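Local structure of RegF protein (Neisseria gonorrhoeae, 4HOJ) at residues L62-I67 and R98-L103; C12-R17 and N105-L110; K32-D35 and K39-D42; E41-M46 and N50-L55. The protein binds glutathione and calcium, and as a stringent starvation protein A of the glutathione S-transferase superfamily probably acts in stress-related gene regulation. All coordinates share one frame; numbering follows the deposited sequence.

Interaction 1 (L62-I67 and R98-L103); sequences LHESNI and RMEKEL. With GSH (glutathione), chain C.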
# COMPACT_ATOMS: atom_id res chain seq x y z
N LEU A 62 -10.81 6.42 -8.38
CA LEU A 62 -9.83 5.94 -7.40
C LEU A 62 -10.18 6.39 -6.01
O LEU A 62 -10.62 7.54 -5.81
CB LEU A 62 -8.44 6.47 -7.72
CG LEU A 62 -7.85 6.02 -9.04
CD1 LEU A 62 -6.50 6.74 -9.21
CD2 LEU A 62 -7.60 4.50 -9.06
N HIS A 63 -9.92 5.56 -5.00
CA HIS A 63 -9.86 6.01 -3.62
C HIS A 63 -8.49 5.57 -3.09
O HIS A 63 -7.69 4.99 -3.84
CB HIS A 63 -11.04 5.43 -2.81
CG HIS A 63 -11.21 3.94 -2.93
ND1 HIS A 63 -10.64 3.02 -2.06
CD2 HIS A 63 -11.92 3.21 -3.83
CE1 HIS A 63 -10.97 1.80 -2.45
NE2 HIS A 63 -11.74 1.88 -3.52
N GLU A 64 -8.28 5.86 -1.81
CA GLU A 64 -7.03 5.68 -1.08
C GLU A 64 -6.04 6.76 -1.50
O GLU A 64 -5.47 6.78 -2.60
CB GLU A 64 -6.44 4.29 -1.33
CG GLU A 64 -5.27 3.95 -0.42
CD GLU A 64 -5.62 3.87 1.05
OE1 GLU A 64 -6.80 3.87 1.41
OE2 GLU A 64 -4.64 3.69 1.83
N SER A 65 -5.87 7.72 -0.59
CA SER A 65 -5.09 8.94 -0.87
C SER A 65 -3.72 8.69 -1.50
O SER A 65 -3.40 9.38 -2.50
CB SER A 65 -4.98 9.79 0.40
OG SER A 65 -4.26 9.13 1.45
N ASN A 66 -2.96 7.71 -1.00
CA ASN A 66 -1.63 7.56 -1.60
C ASN A 66 -1.69 6.98 -3.01
O ASN A 66 -0.82 7.25 -3.82
CB ASN A 66 -0.75 6.66 -0.73
CG ASN A 66 -0.24 7.35 0.50
OD1 ASN A 66 -0.25 8.57 0.63
ND2 ASN A 66 0.21 6.53 1.44
N ILE A 67 -2.74 6.22 -3.31
CA ILE A 67 -2.92 5.62 -4.66
C ILE A 67 -3.39 6.74 -5.62
O ILE A 67 -2.90 6.85 -6.75
CB ILE A 67 -3.95 4.48 -4.58
CG1 ILE A 67 -3.31 3.33 -3.81
CG2 ILE A 67 -4.34 4.02 -5.96
CD1 ILE A 67 -4.18 2.15 -3.72
N ARG A 98 5.31 2.20 5.76
CA ARG A 98 5.48 2.23 7.20
C ARG A 98 4.76 3.42 7.84
O ARG A 98 4.26 3.27 8.96
CB ARG A 98 6.95 2.23 7.55
CG ARG A 98 7.56 0.84 7.20
CD ARG A 98 8.87 0.53 7.87
NE ARG A 98 8.79 0.72 9.30
CZ ARG A 98 9.84 0.95 10.07
NH1 ARG A 98 11.07 0.90 9.52
NH2 ARG A 98 9.66 1.16 11.37
N MET A 99 4.72 4.59 7.20
CA MET A 99 3.92 5.69 7.77
C MET A 99 2.45 5.33 7.83
O MET A 99 1.77 5.65 8.80
CB MET A 99 4.10 6.97 6.97
CG MET A 99 5.51 7.53 7.02
SD MET A 99 5.55 9.25 6.55
CE MET A 99 5.16 9.10 4.81
N GLU A 100 1.91 4.61 6.85
CA GLU A 100 0.51 4.24 6.88
C GLU A 100 0.25 3.33 8.01
O GLU A 100 -0.78 3.42 8.70
CB GLU A 100 -0.03 3.60 5.56
CG GLU A 100 -0.43 4.50 4.36
CD GLU A 100 -1.08 5.93 4.62
OE1 GLU A 100 -2.24 6.27 4.23
OE2 GLU A 100 -0.36 6.67 5.16
N LYS A 101 1.17 2.38 8.25
CA LYS A 101 0.93 1.34 9.25
C LYS A 101 1.25 1.78 10.70
O LYS A 101 0.71 1.22 11.64
CB LYS A 101 1.78 0.11 8.89
CG LYS A 101 1.76 -1.02 9.90
CD LYS A 101 2.32 -2.30 9.28
CE LYS A 101 2.38 -3.39 10.33
NZ LYS A 101 2.73 -4.73 9.79
N GLU A 102 2.14 2.76 10.84
CA GLU A 102 2.68 3.12 12.17
C GLU A 102 2.34 4.54 12.61
O GLU A 102 2.53 4.87 13.80
CB GLU A 102 4.21 2.97 12.16
CG GLU A 102 4.66 1.57 11.79
CD GLU A 102 6.14 1.47 11.53
OE1 GLU A 102 6.89 2.39 11.90
OE2 GLU A 102 6.55 0.46 10.91
N LEU A 103 1.90 5.39 11.70
CA LEU A 103 1.50 6.78 12.06
C LEU A 103 0.06 7.04 11.70
O LEU A 103 -0.73 7.49 12.53
CB LEU A 103 2.39 7.80 11.36
CG LEU A 103 3.84 7.88 11.83
CD1 LEU A 103 4.58 8.85 10.91
CD2 LEU A 103 3.94 8.36 13.30
N1 GSH C . -6.95 5.06 3.88
CA1 GSH C . -7.77 6.24 3.50
C1 GSH C . -7.00 7.13 2.59
O11 GSH C . -7.59 7.80 1.71
O12 GSH C . -5.77 7.20 2.77
CB1 GSH C . -8.32 6.96 4.74
CG1 GSH C . -9.37 8.02 4.40
CD1 GSH C . -10.13 8.43 5.65
OE1 GSH C . -9.89 7.99 6.76
N2 GSH C . -11.08 9.40 5.40
CA2 GSH C . -11.92 9.86 6.51
C2 GSH C . -13.34 9.50 6.14
O2 GSH C . -13.87 9.58 5.04
CB2 GSH C . -11.90 11.33 6.74
SG2 GSH C . -10.29 12.00 7.05
N3 GSH C . -14.15 9.14 7.30
CA3 GSH C . -15.54 8.76 7.15
C3 GSH C . -15.67 7.34 7.61
O31 GSH C . -14.70 6.56 7.89
O32 GSH C . -16.84 6.92 7.68
O HOH W 1 -3.19 6.12 1.48
O HOH W 2 1.93 7.17 3.97
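Glu100 OE2 is held by two groups. One is a water that donates to Glu100 OE2 at 2.6 Å and accepts from Asn66 ND2. The other is Arg17, by a salt bridge. No direct hydrogen bond joins the segments. The Asn66 and Glu100 side chains approach from opposite directions, with Asn66 ND2 3.5 Å from Glu100 CD and the amide and carboxylate planes 45° apart. A second water accepts from Asn66 N at 3.0 Å and lies close to Glu100 OE1 and GSH O12. Glu64 OE2 and Glu100 OE1, probably of like charge, are 4.3 Å apart. The Glu64 side chain bends at chi2 (64°), and its OE1 takes a bond of 2.7 Å from the glutathione amine N1. Ser65 grips the alpha-carboxylate of the ligand's gamma-glutamyl part twice. Its backbone N binds GSH O11 at 2.9 Å, and its OG binds GSH O12 at 2.8 Å. Glu64 is the N-cap of helix 65-75, so the helix start probably helps to hold this anion. This is the gamma-glutamyl site of the glutathione transferase fold. Strand 60-63 leads into the site, helix 13-25 packs beside Ser65 and Asn66, and helix 86-102 brings Glu100 from the C-terminal domain.

Interaction 2 (C12-R17 and N105-L110); sequences CPFSHR and NHVQVL. With GSH (glutathione), chain C.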
# COMPACT_ATOMS: atom_id res chain seq x y z
N CYS A 12 -10.14 16.78 6.42
CA CYS A 12 -9.62 15.43 6.32
C CYS A 12 -8.13 15.44 5.94
O CYS A 12 -7.80 15.94 4.85
CB CYS A 12 -10.43 14.69 5.23
SG CYS A 12 -9.79 13.06 4.82
N PRO A 13 -7.27 14.85 6.78
CA PRO A 13 -5.84 14.88 6.43
C PRO A 13 -5.52 14.09 5.16
O PRO A 13 -4.53 14.39 4.49
CB PRO A 13 -5.13 14.31 7.69
CG PRO A 13 -6.24 13.47 8.40
CD PRO A 13 -7.55 14.25 8.10
N PHE A 14 -6.31 13.06 4.85
CA PHE A 14 -6.05 12.24 3.67
C PHE A 14 -6.44 12.97 2.44
O PHE A 14 -5.69 12.96 1.45
CB PHE A 14 -6.76 10.88 3.82
CG PHE A 14 -6.32 10.13 5.05
CD1 PHE A 14 -5.09 9.52 5.07
CD2 PHE A 14 -7.09 10.12 6.17
CE1 PHE A 14 -4.65 8.84 6.18
CE2 PHE A 14 -6.65 9.48 7.34
CZ PHE A 14 -5.41 8.84 7.34
N SER A 15 -7.54 13.73 2.49
CA SER A 15 -7.91 14.64 1.39
C SER A 15 -6.87 15.77 1.21
O SER A 15 -6.59 16.20 0.09
CB SER A 15 -9.30 15.29 1.67
OG SER A 15 -10.33 14.27 1.73
N HIS A 16 -6.35 16.24 2.34
CA HIS A 16 -5.35 17.29 2.34
C HIS A 16 -4.12 16.84 1.52
O HIS A 16 -3.57 17.62 0.73
CB HIS A 16 -5.03 17.59 3.80
CG HIS A 16 -4.19 18.80 4.01
ND1 HIS A 16 -3.81 19.17 5.27
CD2 HIS A 16 -3.59 19.67 3.14
CE1 HIS A 16 -3.06 20.27 5.19
NE2 HIS A 16 -2.90 20.59 3.90
N ARG A 17 -3.74 15.56 1.62
CA ARG A 17 -2.58 15.08 0.85
C ARG A 17 -2.85 15.28 -0.62
O ARG A 17 -1.97 15.73 -1.38
CB ARG A 17 -2.33 13.56 1.04
CG ARG A 17 -1.99 13.11 2.41
CD ARG A 17 -1.92 11.57 2.40
NE ARG A 17 -1.24 11.05 3.59
CZ ARG A 17 -1.25 9.74 3.89
NH1 ARG A 17 -2.05 8.88 3.23
NH2 ARG A 17 -0.51 9.36 4.91
N ASN A 105 -2.38 5.05 10.95
CA ASN A 105 -3.38 4.23 11.66
C ASN A 105 -3.85 4.98 12.91
O ASN A 105 -5.03 5.03 13.23
CB ASN A 105 -2.78 2.88 12.01
CG ASN A 105 -1.53 3.00 12.86
OD1 ASN A 105 -0.66 3.86 12.63
ND2 ASN A 105 -1.42 2.11 13.89
N HIS A 106 -2.92 5.62 13.60
CA HIS A 106 -3.27 6.42 14.79
C HIS A 106 -4.05 7.67 14.42
O HIS A 106 -4.98 8.06 15.15
CB HIS A 106 -2.01 6.79 15.59
CG HIS A 106 -1.23 5.59 16.03
ND1 HIS A 106 -1.72 4.69 16.97
CD2 HIS A 106 -0.01 5.14 15.66
CE1 HIS A 106 -0.83 3.72 17.11
NE2 HIS A 106 0.22 3.97 16.35
N VAL A 107 -3.68 8.28 13.28
CA VAL A 107 -4.44 9.44 12.78
C VAL A 107 -5.90 9.04 12.56
O VAL A 107 -6.80 9.78 12.92
CB VAL A 107 -3.80 9.94 11.47
CG1 VAL A 107 -4.75 10.97 10.75
CG2 VAL A 107 -2.44 10.54 11.80
N GLN A 108 -6.15 7.85 11.99
CA GLN A 108 -7.55 7.45 11.82
C GLN A 108 -8.33 7.35 13.11
O GLN A 108 -9.54 7.62 13.14
CB GLN A 108 -7.64 6.13 11.03
CG GLN A 108 -7.15 6.31 9.57
CD GLN A 108 -7.18 5.02 8.76
OE1 GLN A 108 -8.25 4.42 8.57
NE2 GLN A 108 -6.01 4.54 8.35
N VAL A 109 -7.64 6.90 14.17
CA VAL A 109 -8.28 6.84 15.50
C VAL A 109 -8.64 8.24 16.01
O VAL A 109 -9.74 8.48 16.49
CB VAL A 109 -7.39 6.11 16.54
CG1 VAL A 109 -8.07 6.13 17.92
CG2 VAL A 109 -7.11 4.65 16.13
N LEU A 110 -7.73 9.21 15.85
CA LEU A 110 -7.98 10.58 16.28
C LEU A 110 -9.08 11.18 15.45
O LEU A 110 -9.77 12.08 15.92
CB LEU A 110 -6.70 11.41 16.12
CG LEU A 110 -5.58 11.00 17.07
CD1 LEU A 110 -4.46 12.00 17.03
CD2 LEU A 110 -6.13 10.91 18.49
N1 GSH C . -6.95 5.06 3.88
CA1 GSH C . -7.77 6.24 3.50
C1 GSH C . -7.00 7.13 2.59
O11 GSH C . -7.59 7.80 1.71
O12 GSH C . -5.77 7.20 2.77
CB1 GSH C . -8.32 6.96 4.74
CG1 GSH C . -9.37 8.02 4.40
CD1 GSH C . -10.13 8.43 5.65
OE1 GSH C . -9.89 7.99 6.76
N2 GSH C . -11.08 9.40 5.40
CA2 GSH C . -11.92 9.86 6.51
C2 GSH C . -13.34 9.50 6.14
O2 GSH C . -13.87 9.58 5.04
CB2 GSH C . -11.90 11.33 6.74
SG2 GSH C . -10.29 12.00 7.05
N3 GSH C . -14.15 9.14 7.30
CA3 GSH C . -15.54 8.76 7.15
C3 GSH C . -15.67 7.34 7.61
O31 GSH C . -14.70 6.56 7.89
O32 GSH C . -16.84 6.92 7.68
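Pro13 and Phe14 set the start of helix 13-25 against Val107 and Gln108 of helix 104-111. The contact joins the thioredoxin-like N-terminal domain of a glutathione transferase to its helical C-terminal domain. The local helix axes stay 12.3 Å apart and run at 126°, so contact is made by side chains alone. Cys12, the covalent glutathione site, comes first. It is the N-cap, and its SG accepts from Ser15 N, though the sulfur's place is less sure. Pro13 follows, with its CG 3.7 Å from Val107 CG1. The two side chains run alongside each other, pointing opposite ways. Phe14 also reaches across. Its chi1 of -58° turns the ring toward helix 104-111, where CZ lies 3.8 Å from Gln108 CG. Phe14 CZ is also 4.1 Å from Val107 CG1. Ring and Gln108 amide planes are 83° apart. Glutathione covers one ring face with its CB1, 3.7 Å above the plane and toward the rim. One turn on, Arg17 gives its NE to Ala155 O and forms a cation-pi contact with Phe104. Its guanidinium meets the Phe14 ring: NH1 lies in the ring plane at the edge, while Phe14 CE1 sits 3.8 Å above the guanidinium plane.

Interaction 3 (K32-D35 and K39-D42); sequences KDID and KPED. With GSH (glutathione), chain C.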
# COMPACT_ATOMS: atom_id res chain seq x y z
N LYS A 32 -14.75 18.90 -4.85
CA LYS A 32 -16.11 18.81 -4.33
C LYS A 32 -16.02 18.49 -2.86
O LYS A 32 -15.51 17.45 -2.47
CB LYS A 32 -16.93 17.73 -5.03
CG LYS A 32 -17.37 18.13 -6.44
CD LYS A 32 -18.07 16.95 -7.09
CE LYS A 32 -18.97 17.39 -8.21
NZ LYS A 32 -20.32 17.77 -7.68
N ASP A 33 -16.56 19.36 -2.03
CA ASP A 33 -16.49 19.16 -0.59
C ASP A 33 -17.58 18.19 -0.16
O ASP A 33 -18.76 18.36 -0.51
CB ASP A 33 -16.70 20.48 0.15
CG ASP A 33 -15.54 21.45 0.02
OD1 ASP A 33 -14.44 21.04 -0.34
OD2 ASP A 33 -15.78 22.65 0.32
N ILE A 34 -17.17 17.23 0.64
CA ILE A 34 -18.07 16.21 1.19
C ILE A 34 -18.05 16.42 2.70
O ILE A 34 -16.97 16.43 3.29
CB ILE A 34 -17.59 14.82 0.80
CG1 ILE A 34 -17.65 14.64 -0.73
CG2 ILE A 34 -18.41 13.81 1.60
CD1 ILE A 34 -19.00 14.75 -1.32
N ASP A 35 -19.23 16.56 3.30
CA ASP A 35 -19.35 16.60 4.75
C ASP A 35 -19.35 15.15 5.21
O ASP A 35 -20.32 14.44 4.89
CB ASP A 35 -20.67 17.31 5.06
CG ASP A 35 -21.06 17.27 6.54
OD1 ASP A 35 -20.20 16.77 7.30
OD2 ASP A 35 -22.14 17.84 6.85
N LYS A 39 -22.82 12.24 4.32
CA LYS A 39 -22.25 11.79 3.06
C LYS A 39 -23.31 11.56 2.00
O LYS A 39 -24.41 11.08 2.30
CB LYS A 39 -21.52 10.48 3.25
CG LYS A 39 -20.39 10.58 4.19
CD LYS A 39 -20.02 9.10 4.56
CE LYS A 39 -18.88 9.06 5.51
NZ LYS A 39 -18.76 7.59 5.92
N PRO A 40 -23.04 11.92 0.75
CA PRO A 40 -24.01 11.53 -0.28
C PRO A 40 -23.94 10.03 -0.56
O PRO A 40 -22.88 9.43 -0.41
CB PRO A 40 -23.56 12.31 -1.52
CG PRO A 40 -22.04 12.43 -1.33
CD PRO A 40 -21.85 12.58 0.19
N GLU A 41 -25.07 9.45 -0.98
CA GLU A 41 -25.09 8.03 -1.29
C GLU A 41 -24.10 7.64 -2.38
O GLU A 41 -23.59 6.52 -2.39
CB GLU A 41 -26.51 7.58 -1.64
CG GLU A 41 -27.39 7.52 -0.44
CD GLU A 41 -28.82 7.18 -0.80
OE1 GLU A 41 -29.15 6.93 -1.99
OE2 GLU A 41 -29.66 7.17 0.12
N ASP A 42 -23.78 8.56 -3.28
CA ASP A 42 -22.88 8.18 -4.35
C ASP A 42 -21.46 7.98 -3.87
O ASP A 42 -20.67 7.33 -4.56
CB ASP A 42 -22.97 9.08 -5.58
CG ASP A 42 -22.34 10.39 -5.40
OD1 ASP A 42 -21.95 10.98 -6.44
OD2 ASP A 42 -22.22 10.84 -4.24
N1 GSH C . -6.95 5.06 3.88
CA1 GSH C . -7.77 6.24 3.50
C1 GSH C . -7.00 7.13 2.59
O11 GSH C . -7.59 7.80 1.71
O12 GSH C . -5.77 7.20 2.77
CB1 GSH C . -8.32 6.96 4.74
CG1 GSH C . -9.37 8.02 4.40
CD1 GSH C . -10.13 8.43 5.65
OE1 GSH C . -9.89 7.99 6.76
N2 GSH C . -11.08 9.40 5.40
CA2 GSH C . -11.92 9.86 6.51
C2 GSH C . -13.34 9.50 6.14
O2 GSH C . -13.87 9.58 5.04
CB2 GSH C . -11.90 11.33 6.74
SG2 GSH C . -10.29 12.00 7.05
N3 GSH C . -14.15 9.14 7.30
CA3 GSH C . -15.54 8.76 7.15
C3 GSH C . -15.67 7.34 7.61
O31 GSH C . -14.70 6.56 7.89
O32 GSH C . -16.84 6.92 7.68
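Ile34 and Pro40 make the apolar part of this contact. Ile34 CD1 approaches Pro40 CG to 3.8 Å. The branch methyl helps, with Ile34 CG2 3.9 Å from Pro40 CD. CG1 of Ile34 lies opposite the carbonyl carbon (chi1 -63°), and a bend at chi2 (-62°) brings CD1 to the proline ring. Ile34 also packs on Val52 and on Tyr7 of strand 5-8. The backbones come close without bonding. Asp35 O and Lys39 N are 3.4 Å apart, but the angle is poor. The turn is held instead by the Asp35 carboxylate. Its OD1 accepts from Tyr37 N, which makes an Asx turn, and its OD2 accepts from Asn38 ND2. In the thioredoxin-like domain this loop links strand 30-33, at one edge of the sheet within this chain, to the short helix 41-46. The contact lies at the protein surface. The charged part belongs to Lys39, a glutathione-binding residue. Its extended chain carries NZ to the ligand. There Lys39 NZ gives a hydrogen bond of 2.7 Å to the carboxylate oxygen GSH O32, on the glycyl end of glutathione. The same NZ also bonds to the backbone O of Asn50.

Interaction 4 (E41-M46 and N50-L55); sequences EDLAVM and NQVPVL. With GSH (glutathione), chain C.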
# COMPACT_ATOMS: atom_id res chain seq x y z
N GLU A 41 -25.07 9.45 -0.98
CA GLU A 41 -25.09 8.03 -1.29
C GLU A 41 -24.10 7.64 -2.38
O GLU A 41 -23.59 6.52 -2.39
CB GLU A 41 -26.51 7.58 -1.64
CG GLU A 41 -27.39 7.52 -0.44
CD GLU A 41 -28.82 7.18 -0.80
OE1 GLU A 41 -29.15 6.93 -1.99
OE2 GLU A 41 -29.66 7.17 0.12
N ASP A 42 -23.78 8.56 -3.28
CA ASP A 42 -22.88 8.18 -4.35
C ASP A 42 -21.46 7.98 -3.87
O ASP A 42 -20.67 7.33 -4.56
CB ASP A 42 -22.97 9.08 -5.58
CG ASP A 42 -22.34 10.39 -5.40
OD1 ASP A 42 -21.95 10.98 -6.44
OD2 ASP A 42 -22.22 10.84 -4.24
N LEU A 43 -21.08 8.52 -2.70
CA LEU A 43 -19.77 8.24 -2.12
C LEU A 43 -19.54 6.72 -1.96
O LEU A 43 -18.44 6.23 -2.29
CB LEU A 43 -19.55 8.97 -0.79
CG LEU A 43 -18.10 8.93 -0.32
CD1 LEU A 43 -17.09 9.71 -1.24
CD2 LEU A 43 -17.93 9.45 1.11
N ALA A 44 -20.52 5.99 -1.47
CA ALA A 44 -20.33 4.55 -1.31
C ALA A 44 -20.34 3.79 -2.64
O ALA A 44 -19.82 2.69 -2.70
CB ALA A 44 -21.36 4.00 -0.35
N VAL A 45 -20.91 4.36 -3.69
CA VAL A 45 -20.85 3.71 -5.00
C VAL A 45 -19.43 3.87 -5.56
O VAL A 45 -18.88 2.94 -6.16
CB VAL A 45 -21.87 4.36 -5.94
CG1 VAL A 45 -21.77 3.74 -7.35
CG2 VAL A 45 -23.29 4.15 -5.41
N MET A 46 -18.82 5.03 -5.35
CA MET A 46 -17.46 5.30 -5.83
C MET A 46 -16.42 4.57 -4.99
O MET A 46 -15.34 4.20 -5.48
CB MET A 46 -17.16 6.82 -5.79
CG MET A 46 -17.89 7.62 -6.87
SD MET A 46 -17.49 9.35 -6.88
CE MET A 46 -18.16 9.84 -5.30
N ASN A 50 -16.65 4.02 1.67
CA ASN A 50 -17.50 5.19 2.00
C ASN A 50 -16.75 6.32 2.71
O ASN A 50 -17.19 6.85 3.73
CB ASN A 50 -18.67 4.75 2.84
CG ASN A 50 -19.81 5.74 2.85
OD1 ASN A 50 -19.96 6.55 1.93
ND2 ASN A 50 -20.67 5.61 3.83
N GLN A 51 -15.57 6.64 2.18
CA GLN A 51 -14.66 7.65 2.71
C GLN A 51 -14.21 8.59 1.60
O GLN A 51 -14.25 8.29 0.40
CB GLN A 51 -13.40 6.99 3.28
CG GLN A 51 -13.70 6.16 4.50
CD GLN A 51 -12.44 5.53 5.04
OE1 GLN A 51 -11.53 5.17 4.28
NE2 GLN A 51 -12.35 5.41 6.37
N VAL A 52 -13.76 9.77 2.06
CA VAL A 52 -12.96 10.65 1.21
C VAL A 52 -11.48 10.48 1.56
O VAL A 52 -11.15 10.07 2.68
CB VAL A 52 -13.37 12.15 1.41
CG1 VAL A 52 -14.74 12.33 0.82
CG2 VAL A 52 -13.30 12.55 2.89
N PRO A 53 -10.57 10.76 0.63
CA PRO A 53 -10.84 11.31 -0.70
C PRO A 53 -11.17 10.27 -1.75
O PRO A 53 -10.84 9.04 -1.64
CB PRO A 53 -9.50 11.95 -1.08
CG PRO A 53 -8.45 11.08 -0.33
CD PRO A 53 -9.15 10.84 1.01
N VAL A 54 -11.83 10.71 -2.82
CA VAL A 54 -12.04 9.94 -4.05
C VAL A 54 -11.62 10.84 -5.21
O VAL A 54 -11.87 12.08 -5.17
CB VAL A 54 -13.51 9.58 -4.21
CG1 VAL A 54 -13.83 8.98 -5.58
CG2 VAL A 54 -13.90 8.59 -3.09
N LEU A 55 -10.95 10.31 -6.22
CA LEU A 55 -10.68 11.06 -7.42
C LEU A 55 -11.44 10.44 -8.57
O LEU A 55 -11.41 9.19 -8.75
CB LEU A 55 -9.19 11.06 -7.71
CG LEU A 55 -8.73 11.99 -8.84
CD1 LEU A 55 -8.59 13.43 -8.31
CD2 LEU A 55 -7.41 11.54 -9.45
N1 GSH C . -6.95 5.06 3.88
CA1 GSH C . -7.77 6.24 3.50
C1 GSH C . -7.00 7.13 2.59
O11 GSH C . -7.59 7.80 1.71
O12 GSH C . -5.77 7.20 2.77
CB1 GSH C . -8.32 6.96 4.74
CG1 GSH C . -9.37 8.02 4.40
CD1 GSH C . -10.13 8.43 5.65
OE1 GSH C . -9.89 7.99 6.76
N2 GSH C . -11.08 9.40 5.40
CA2 GSH C . -11.92 9.86 6.51
C2 GSH C . -13.34 9.50 6.14
O2 GSH C . -13.87 9.58 5.04
CB2 GSH C . -11.90 11.33 6.74
SG2 GSH C . -10.29 12.00 7.05
N3 GSH C . -14.15 9.14 7.30
CA3 GSH C . -15.54 8.76 7.15
C3 GSH C . -15.67 7.34 7.61
O31 GSH C . -14.70 6.56 7.89
O32 GSH C . -16.84 6.92 7.68
O HOH W 3 -22.39 7.06 0.80
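Leu43 is the main apolar link between helix 41-46 and the segment 50-55. Leu43 CB lies 3.7 Å from Asn50 OD1. CG stays near the same oxygen and also faces Gln51 O. The two methyls then part. CD2 remains on Asn50, against OD1 and the backbone C. Leu43 CD1 lies 3.6 Å from Gln51 O and touches Val52 CG1. Leu43 CD1 also reaches Val54 CG2 at 3.9 Å. With CG opposite the backbone N (chi1 -167°) and chi2 at 66°, these torsions put CD2 against Asn50 and CD1 toward Val52 and Val54. One turn later, Met46 SD rests 3.9 Å from Val54 CG1. The polar link runs through water. Asn50 OD1 accepts from a water at 2.7 Å, and that water accepts from Ala44 N. Away from the helix, the segment 50-55 holds glutathione. Gln51 NE2 gives a nearly straight bond of 3.0 Å (170°) to GSH O31. Val52 pairs with the ligand backbone like an antiparallel strand, its N bonding GSH O2 and its O taking GSH N2 at 2.8 Å. The peptide before Pro53 is cis, the cis-proline of the thioredoxin fold. Strand 54-57 lies between strands 5-8 and 60-63. Val54 faces helix 41-46, and Leu55 points away from it and packs on helix 65-75.

All four contacts touch glutathione. Interactions 3 and 4 share its glycyl carboxylate, and interactions 1 and 2 meet at its gamma-glutamyl end. Interaction 2 is buried and mostly apolar, at the domain interface. Interaction 1 spans the same two domains but is polar and water-bridged. The two meet at Arg17, which also gives a hydrogen bond to Ser65 OG. Interactions 3 and 4 lie within the N-terminal domain, about 7 Å apart by their centres, and share helix 41-46. Interaction 3 is a surface turn, while interaction 4 is partly buried and mostly apolar on its helix side. Interactions 1 and 4 are tied through neighbouring strands, with Leu62 O 2.8 Å from Leu55 N. Interactions 1 and 3 do not touch.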